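PDB 5WCE: beta sliding clamp from Caulobacter crescentus, which probably tethers DNA polymerases and other proteins to DNA as a ring-shaped head-to-tail homodimer, conferring processivity on replication. Local coordinates for residues R145-K149 with D367-Y372; Y167-V171 with D256-V260; E176-R180 with A192-P197. All coordinates share one frame. Numbering follows the deposited sequence.

Contact 1: residues R145-K149 with D367-Y372; sequences RLIDK and DPGVKY
Segment 145-149, on helix 140-148, faces a corner of chain at 367-372, with Lys149 and Val370 nearest in register (CA to CA 7.5 Å). Asp367 to Val370 form a type I beta turn, with Pro368 at -66/-11 and Gly369 at -88/9; extended backbone follows from Val370. Asp367 also forms an Asx turn, its OD1 accepting from Gly369 N (2.8 Å). Charge dominates. Arg145, all t from chi1 to chi3, forms a salt bridge with Asp367: NE donates to OD2 (3.1 Å), and NH2 to OD1 (2.9 Å) and, weakly, to OD2 (3.0 Å). Lys149 NZ stays 4.1 Å from Asp367 OD2, and a water links them, 2.6 Å from OD2 and, weakly, 3.2 Å from NZ. A neutral hydrogen bond runs from Tyr372 OH to Lys149 O (2.9 Å), with Tyr372 chi1 m. The apolar contact is Lys149 CD to Val370 CG1 (3.9 Å); Arg145 NH2 lies in van der Waals contact with Val370 CG1 (3.7 Å). The contact ties the central domain to the C-terminal domain: helix 140-148 lies against strand 188-195 through Leu146 on Met194, strand 370-374 pairs with that same strand, and Tyr372 also packs on helix 334-343.

Contact 2: residues Y167-V171 with D256-V260; sequences YVHTV and DYMRV
Tyr257 has the most surface buried here, reaching from the loop between strands 243-248 and 267-272 to the extended strand segment 167-171. Residues 257-260 have helical phi/psi, and the backbones stay far apart: CA to CA is 10.2 Å for Tyr167-Tyr257 and 11.0 Å for Val171-Met258. Side chains therefore make the contact. With chi1 p (71°), Tyr257 brings its OH to 2.6 Å from NE2 of His169 in a hydrogen bond; the two rings meet rim to rim, centroids 5.5 Å apart and planes at 70°. His169, also chi1 p, is oriented further by a weak bond from ND1 to Tyr167 O (3.3 Å). Tyr257 packs its loop against the central-domain strands of the sheet shared by the two domains, where its ring also touches Leu189 and Leu191 and its hydroxyl bonds Arg180. Val171, third in buried area, places CG1 3.8 Å from Met258 CE and 4.1 Å from Tyr257 OH. At the other end of the strand segment, CD2 on the edge of the Tyr167 ring approaches Tyr257 CE2 at 4.1 Å.

Contact 3: residues E176-R180 with A192-P197; sequences ETKLR and AEMPAP
Strand 176-180 runs antiparallel to strand 192-195, the axes 4.4 Å apart at closest and their directions at 136°. Glu176 lies at the margin, OE2 3.6 Å from Pro195 CB. Thr177 O accepts a hydrogen bond from Ala196 N (2.8 Å), and its CG2 meets Ala196 CB at 3.7 Å. Lys178 is in a non-hydrogen-bonded pair with Pro195, their side chains diverging; its CA makes a CA-H...O contact with Met194 O (3.1 Å), while NZ forms a long salt bridge to Glu193 OE2 (3.6 Å) supplemented by a water. Leu179 and Met194 form the hydrogen-bonded pair: Met194 N to Leu179 O is 3.0 Å, and Leu179 N to Met194 O is weak at 2.9 Å. On their shared face, Leu179 CB touches Met194 CG and Leu179 CD2 touches Pro197 CD, both at 3.9 Å. Arg180, paired with Glu193 on the other face, donates NE (2.9 Å) and NH2 (2.7 Å) to Glu193 OE1. Lys178 and Arg180 thus share one acid in a salt-bridge network across a beta hairpin of the clamp's central domain.

How the contacts relate
All three contacts reach one antiparallel sheet, which spans the central and C-terminal domains. Contact 3 lies between the others, joining adjacent strands of a single domain by backbone pairing; contacts 1 and 2 link the two domains mainly through side chains. Strand 176-184 pairs with strand 165-173 of contact 2, and strand 188-195 with strand 370-374 of contact 1. Arg180 bonds Tyr257, and Arg145 NH1 donates to Glu193 O, so residues of contact 3 serve both neighbours. Contact 2 is buried, smallest in area, aromatic and apolar around one short His-Tyr hydrogen bond. Contacts 1 and 3 are partly buried and contain salt bridges; water accompanies the long Lys178-Glu193 bridge, and in contact 1 joins Lys149 to Asp367, too far apart for one.

Contact 1: residues R145-K149 with D367-Y372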
loop_
_atom_site.group_PDB
_atom_site.type_symbol
_atom_site.label_atom_id
_atom_site.label_comp_id
_atom_site.label_asym_id
_atom_site.label_seq_id
_atom_site.Cartn_x
_atom_site.Cartn_y
_atom_site.Cartn_z
ATOM N N ARG A 145 -3.216 24.323 7.006
ATOM C CA ARG A 145 -3.725 24.063 8.368
ATOM C C ARG A 145 -5.267 23.964 8.331
ATOM O O ARG A 145 -5.827 23.026 8.881
ATOM C CB ARG A 145 -3.253 25.113 9.348
ATOM C CG ARG A 145 -3.864 25.015 10.740
ATOM C CD ARG A 145 -3.384 26.109 11.666
ATOM N NE ARG A 145 -4.278 26.247 12.836
ATOM C CZ ARG A 145 -5.430 26.918 12.828
ATOM N NH1 ARG A 145 -5.913 27.492 11.703
ATOM N NH2 ARG A 145 -6.176 26.976 13.932
ATOM N N LEU A 146 -5.939 24.893 7.655
ATOM C CA LEU A 146 -7.397 24.819 7.555
ATOM C C LEU A 146 -7.884 23.497 7.059
ATOM O O LEU A 146 -8.866 22.934 7.604
ATOM C CB LEU A 146 -7.995 25.973 6.723
ATOM C CG LEU A 146 -7.902 27.410 7.228
ATOM C CD1 LEU A 146 -8.661 28.344 6.291
ATOM C CD2 LEU A 146 -8.393 27.601 8.667
ATOM N N ILE A 147 -7.215 22.977 6.020
ATOM C CA ILE A 147 -7.583 21.728 5.439
ATOM C C ILE A 147 -7.193 20.528 6.327
ATOM O O ILE A 147 -8.035 19.654 6.630
ATOM C CB ILE A 147 -7.008 21.573 3.991
ATOM C CG1 ILE A 147 -7.686 22.577 3.068
ATOM C CG2 ILE A 147 -7.203 20.170 3.475
ATOM C CD1 ILE A 147 -6.952 22.781 1.734
ATOM N N ASP A 148 -5.930 20.482 6.736
ATOM C CA ASP A 148 -5.454 19.310 7.497
ATOM C C ASP A 148 -6.164 19.129 8.866
ATOM O O ASP A 148 -6.379 17.998 9.303
ATOM C CB ASP A 148 -3.948 19.333 7.683
ATOM C CG ASP A 148 -3.162 19.028 6.369
ATOM O OD1 ASP A 148 -3.806 18.747 5.330
ATOM O OD2 ASP A 148 -1.908 19.146 6.410
ATOM N N LYS A 149 -6.540 20.221 9.496
ATOM C CA LYS A 149 -7.326 20.186 10.742
ATOM C C LYS A 149 -8.755 19.688 10.600
ATOM O O LYS A 149 -9.371 19.340 11.599
ATOM C CB LYS A 149 -7.334 21.551 11.410
ATOM C CG LYS A 149 -5.978 22.090 11.837
ATOM C CD LYS A 149 -5.486 21.442 13.123
ATOM C CE LYS A 149 -4.269 22.168 13.635
ATOM N NZ LYS A 149 -3.619 21.363 14.700
ATOM N N ASP A 367 -4.136 25.489 20.519
ATOM C CA ASP A 367 -4.722 26.073 19.295
ATOM C C ASP A 367 -6.193 26.424 19.590
ATOM O O ASP A 367 -7.075 25.591 19.402
ATOM C CB ASP A 367 -4.555 25.133 18.095
ATOM C CG ASP A 367 -4.919 25.774 16.766
ATOM O OD1 ASP A 367 -5.613 26.796 16.758
ATOM O OD2 ASP A 367 -4.445 25.268 15.722
ATOM N N PRO A 368 -6.453 27.678 19.990
ATOM C CA PRO A 368 -7.841 28.150 20.153
ATOM C C PRO A 368 -8.642 28.229 18.816
ATOM O O PRO A 368 -9.846 28.484 18.856
ATOM C CB PRO A 368 -7.677 29.577 20.713
ATOM C CG PRO A 368 -6.385 30.043 20.234
ATOM C CD PRO A 368 -5.500 28.808 20.176
ATOM N N GLY A 369 -7.966 28.099 17.669
ATOM C CA GLY A 369 -8.602 28.244 16.385
ATOM C C GLY A 369 -9.196 26.947 15.831
ATOM O O GLY A 369 -9.537 26.915 14.633
ATOM N N VAL A 370 -9.250 25.857 16.626
ATOM C CA VAL A 370 -9.940 24.638 16.228
ATOM C C VAL A 370 -11.004 24.233 17.265
ATOM O O VAL A 370 -10.899 24.637 18.441
ATOM C CB VAL A 370 -8.983 23.481 15.965
ATOM C CG1 VAL A 370 -7.955 23.885 14.926
ATOM C CG2 VAL A 370 -8.251 23.063 17.247
ATOM N N LYS A 371 -12.048 23.581 16.806
ATOM C CA LYS A 371 -13.043 22.932 17.671
ATOM C C LYS A 371 -13.381 21.588 17.069
ATOM O O LYS A 371 -13.588 21.473 15.839
ATOM C CB LYS A 371 -14.317 23.797 17.831
ATOM C CG LYS A 371 -14.081 25.098 18.562
ATOM C CD LYS A 371 -15.377 25.914 18.681
ATOM C CE LYS A 371 -15.218 27.280 19.367
ATOM N NZ LYS A 371 -14.817 28.361 18.430
ATOM N N TYR A 372 -13.503 20.557 17.925
ATOM C CA TYR A 372 -14.022 19.263 17.483
ATOM C C TYR A 372 -15.278 18.876 18.300
ATOM O O TYR A 372 -15.390 19.187 19.499
ATOM C CB TYR A 372 -12.983 18.181 17.585
ATOM C CG TYR A 372 -11.792 18.548 16.751
ATOM C CD1 TYR A 372 -11.810 18.353 15.370
ATOM C CD2 TYR A 372 -10.701 19.175 17.316
ATOM C CE1 TYR A 372 -10.725 18.769 14.594
ATOM C CE2 TYR A 372 -9.646 19.627 16.528
ATOM C CZ TYR A 372 -9.695 19.389 15.157
ATOM O OH TYR A 372 -8.635 19.800 14.331
HETATM O O HOH W 1 -2.150 24.094 15.355
#

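Contact 2: residues Y167-V171 with D256-V260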
loop_
_atom_site.group_PDB
_atom_site.type_symbol
_atom_site.label_atom_id
_atom_site.label_comp_id
_atom_site.label_asym_id
_atom_site.label_seq_id
_atom_site.Cartn_x
_atom_site.Cartn_y
_atom_site.Cartn_z
ATOM N N TYR A 167 -17.032 23.312 4.193
ATOM C CA TYR A 167 -17.742 24.577 4.157
ATOM C C TYR A 167 -16.783 25.715 4.500
ATOM O O TYR A 167 -16.341 25.839 5.660
ATOM C CB TYR A 167 -18.947 24.571 5.099
ATOM C CG TYR A 167 -19.766 25.832 5.082
ATOM C CD1 TYR A 167 -20.216 26.379 3.884
ATOM C CD2 TYR A 167 -20.129 26.473 6.259
ATOM C CE1 TYR A 167 -20.983 27.525 3.865
ATOM C CE2 TYR A 167 -20.895 27.631 6.264
ATOM C CZ TYR A 167 -21.308 28.154 5.078
ATOM O OH TYR A 167 -22.078 29.279 5.079
ATOM N N VAL A 168 -16.456 26.534 3.496
ATOM C CA VAL A 168 -15.491 27.615 3.633
ATOM C C VAL A 168 -16.246 28.913 3.626
ATOM O O VAL A 168 -16.986 29.184 2.707
ATOM C CB VAL A 168 -14.390 27.560 2.559
ATOM C CG1 VAL A 168 -13.455 28.742 2.718
ATOM C CG2 VAL A 168 -13.680 26.239 2.610
ATOM N N HIS A 169 -16.119 29.677 4.715
ATOM C CA HIS A 169 -16.854 30.875 4.942
ATOM C C HIS A 169 -16.185 31.800 5.964
ATOM O O HIS A 169 -15.241 31.399 6.648
ATOM C CB HIS A 169 -18.275 30.565 5.448
ATOM C CG HIS A 169 -18.309 29.821 6.756
ATOM N ND1 HIS A 169 -17.701 28.590 6.935
ATOM C CD2 HIS A 169 -18.876 30.136 7.944
ATOM C CE1 HIS A 169 -17.890 28.192 8.187
ATOM N NE2 HIS A 169 -18.609 29.107 8.812
ATOM N N THR A 170 -16.696 33.026 6.103
ATOM C CA THR A 170 -16.156 33.882 7.117
ATOM C C THR A 170 -17.195 34.167 8.196
ATOM O O THR A 170 -18.372 34.244 7.910
ATOM C CB THR A 170 -15.705 35.205 6.559
ATOM O OG1 THR A 170 -16.832 35.839 5.952
ATOM C CG2 THR A 170 -14.572 35.025 5.577
ATOM N N VAL A 171 -16.724 34.343 9.413
ATOM C CA VAL A 171 -17.561 34.693 10.550
ATOM C C VAL A 171 -16.949 35.890 11.279
ATOM O O VAL A 171 -15.714 36.044 11.284
ATOM C CB VAL A 171 -17.726 33.545 11.527
ATOM C CG1 VAL A 171 -18.502 32.424 10.894
ATOM C CG2 VAL A 171 -16.385 33.058 12.055
ATOM N N ASP A 256 -26.883 24.436 9.776
ATOM C CA ASP A 256 -26.622 25.403 10.841
ATOM C C ASP A 256 -25.762 24.717 11.934
ATOM O O ASP A 256 -26.260 24.404 13.017
ATOM C CB ASP A 256 -27.949 25.964 11.398
ATOM C CG ASP A 256 -27.749 27.113 12.397
ATOM O OD1 ASP A 256 -26.602 27.527 12.677
ATOM O OD2 ASP A 256 -28.764 27.574 12.955
ATOM N N TYR A 257 -24.472 24.522 11.631
ATOM C CA TYR A 257 -23.546 23.844 12.507
ATOM C C TYR A 257 -23.350 24.571 13.829
ATOM O O TYR A 257 -23.013 23.912 14.823
ATOM C CB TYR A 257 -22.174 23.604 11.811
ATOM C CG TYR A 257 -21.412 24.867 11.627
ATOM C CD1 TYR A 257 -20.664 25.386 12.658
ATOM C CD2 TYR A 257 -21.477 25.587 10.437
ATOM C CE1 TYR A 257 -19.975 26.577 12.526
ATOM C CE2 TYR A 257 -20.784 26.780 10.307
ATOM C CZ TYR A 257 -20.027 27.265 11.353
ATOM O OH TYR A 257 -19.376 28.458 11.246
ATOM N N MET A 258 -23.547 25.898 13.868
ATOM C CA MET A 258 -23.466 26.624 15.147
ATOM C C MET A 258 -24.417 26.028 16.219
ATOM O O MET A 258 -24.084 26.042 17.398
ATOM C CB MET A 258 -23.655 28.134 14.955
ATOM C CG MET A 258 -22.443 28.746 14.234
ATOM S SD MET A 258 -22.669 30.421 13.613
ATOM C CE MET A 258 -21.513 30.453 12.260
ATOM N N ARG A 259 -25.524 25.423 15.782
ATOM C CA ARG A 259 -26.511 24.786 16.679
ATOM C C ARG A 259 -26.057 23.452 17.267
ATOM O O ARG A 259 -26.561 22.993 18.296
ATOM C CB ARG A 259 -27.844 24.585 15.934
ATOM N N VAL A 260 -25.089 22.844 16.602
ATOM C CA VAL A 260 -24.537 21.552 16.959
ATOM C C VAL A 260 -23.319 21.706 17.888
ATOM O O VAL A 260 -22.985 20.787 18.624
ATOM C CB VAL A 260 -24.108 20.791 15.676
ATOM C CG1 VAL A 260 -23.705 19.361 16.019
ATOM C CG2 VAL A 260 -25.252 20.785 14.650
#

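Contact 3: residues E176-R180 with A192-P197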
loop_
_atom_site.group_PDB
_atom_site.type_symbol
_atom_site.label_atom_id
_atom_site.label_comp_id
_atom_site.label_asym_id
_atom_site.label_seq_id
_atom_site.Cartn_x
_atom_site.Cartn_y
_atom_site.Cartn_z
ATOM N N GLU A 176 -12.828 40.297 15.296
ATOM C CA GLU A 176 -12.045 39.974 14.126
ATOM C C GLU A 176 -12.992 39.188 13.220
ATOM O O GLU A 176 -13.794 38.374 13.676
ATOM C CB GLU A 176 -10.866 39.074 14.562
ATOM C CG GLU A 176 -9.580 39.351 13.780
ATOM C CD GLU A 176 -8.474 38.325 14.041
ATOM O OE1 GLU A 176 -8.787 37.129 14.299
ATOM O OE2 GLU A 176 -7.282 38.731 13.982
ATOM N N THR A 177 -12.802 39.328 11.917
ATOM C CA THR A 177 -13.376 38.360 10.991
ATOM C C THR A 177 -12.410 37.162 10.810
ATOM O O THR A 177 -11.227 37.338 10.600
ATOM C CB THR A 177 -13.719 39.040 9.656
ATOM O OG1 THR A 177 -14.713 40.045 9.906
ATOM C CG2 THR A 177 -14.265 38.030 8.673
ATOM N N LYS A 178 -12.938 35.961 10.896
ATOM C CA LYS A 178 -12.168 34.741 10.666
ATOM C C LYS A 178 -12.558 34.074 9.355
ATOM O O LYS A 178 -13.712 34.016 9.046
ATOM C CB LYS A 178 -12.404 33.808 11.835
ATOM C CG LYS A 178 -11.662 34.366 13.044
ATOM C CD LYS A 178 -12.416 34.156 14.301
ATOM C CE LYS A 178 -11.579 34.699 15.451
ATOM N NZ LYS A 178 -12.114 34.095 16.673
ATOM N N LEU A 179 -11.576 33.598 8.604
ATOM C CA LEU A 179 -11.809 32.613 7.536
ATOM C C LEU A 179 -11.870 31.216 8.197
ATOM O O LEU A 179 -10.893 30.799 8.822
ATOM C CB LEU A 179 -10.701 32.681 6.496
ATOM C CG LEU A 179 -10.784 31.728 5.297
ATOM C CD1 LEU A 179 -12.031 32.000 4.501
ATOM C CD2 LEU A 179 -9.573 31.866 4.394
ATOM N N ARG A 180 -13.003 30.518 8.022
ATOM C CA ARG A 180 -13.311 29.300 8.752
ATOM C C ARG A 180 -13.645 28.151 7.787
ATOM O O ARG A 180 -14.288 28.360 6.755
ATOM C CB ARG A 180 -14.503 29.547 9.711
ATOM C CG ARG A 180 -14.934 28.313 10.523
ATOM C CD ARG A 180 -16.117 28.648 11.411
ATOM N NE ARG A 180 -15.709 29.432 12.565
ATOM C CZ ARG A 180 -16.535 29.823 13.554
ATOM N NH1 ARG A 180 -17.847 29.542 13.524
ATOM N NH2 ARG A 180 -16.051 30.520 14.584
ATOM N N ALA A 192 -11.906 24.658 11.886
ATOM C CA ALA A 192 -10.640 25.355 11.992
ATOM C C ALA A 192 -10.761 26.729 11.387
ATOM O O ALA A 192 -11.507 26.935 10.409
ATOM C CB ALA A 192 -9.531 24.570 11.343
ATOM N N GLU A 193 -10.082 27.699 11.980
ATOM C CA GLU A 193 -10.190 29.057 11.496
ATOM C C GLU A 193 -8.894 29.824 11.661
ATOM O O GLU A 193 -7.998 29.425 12.411
ATOM C CB GLU A 193 -11.354 29.766 12.172
ATOM C CG GLU A 193 -11.098 30.084 13.652
ATOM C CD GLU A 193 -12.316 30.407 14.455
ATOM O OE1 GLU A 193 -13.407 30.506 13.859
ATOM O OE2 GLU A 193 -12.147 30.599 15.703
ATOM N N MET A 194 -8.818 30.928 10.916
ATOM C CA MET A 194 -7.677 31.845 10.924
ATOM C C MET A 194 -8.191 33.264 10.796
ATOM O O MET A 194 -9.333 33.453 10.384
ATOM C CB MET A 194 -6.750 31.548 9.754
ATOM C CG MET A 194 -7.425 31.745 8.354
ATOM S SD MET A 194 -6.377 31.334 6.946
ATOM C CE MET A 194 -5.324 32.779 7.045
ATOM N N PRO A 195 -7.356 34.270 11.141
ATOM C CA PRO A 195 -7.751 35.648 10.833
ATOM C C PRO A 195 -7.999 35.784 9.333
ATOM O O PRO A 195 -7.212 35.285 8.536
ATOM C CB PRO A 195 -6.550 36.502 11.282
ATOM C CG PRO A 195 -5.776 35.625 12.226
ATOM C CD PRO A 195 -6.043 34.200 11.806
ATOM N N ALA A 196 -9.089 36.455 8.963
ATOM C CA ALA A 196 -9.473 36.537 7.552
ATOM C C ALA A 196 -8.429 37.331 6.787
ATOM O O ALA A 196 -8.142 38.469 7.151
ATOM C CB ALA A 196 -10.851 37.157 7.402
ATOM N N PRO A 197 -7.830 36.730 5.734
ATOM C CA PRO A 197 -6.930 37.495 4.867
ATOM C C PRO A 197 -7.594 38.742 4.320
ATOM O O PRO A 197 -8.839 38.816 4.226
ATOM C CB PRO A 197 -6.610 36.539 3.708
ATOM C CG PRO A 197 -6.966 35.199 4.197
ATOM C CD PRO A 197 -8.029 35.359 5.252
HETATM O O HOH W 2 -14.274 32.725 16.348
#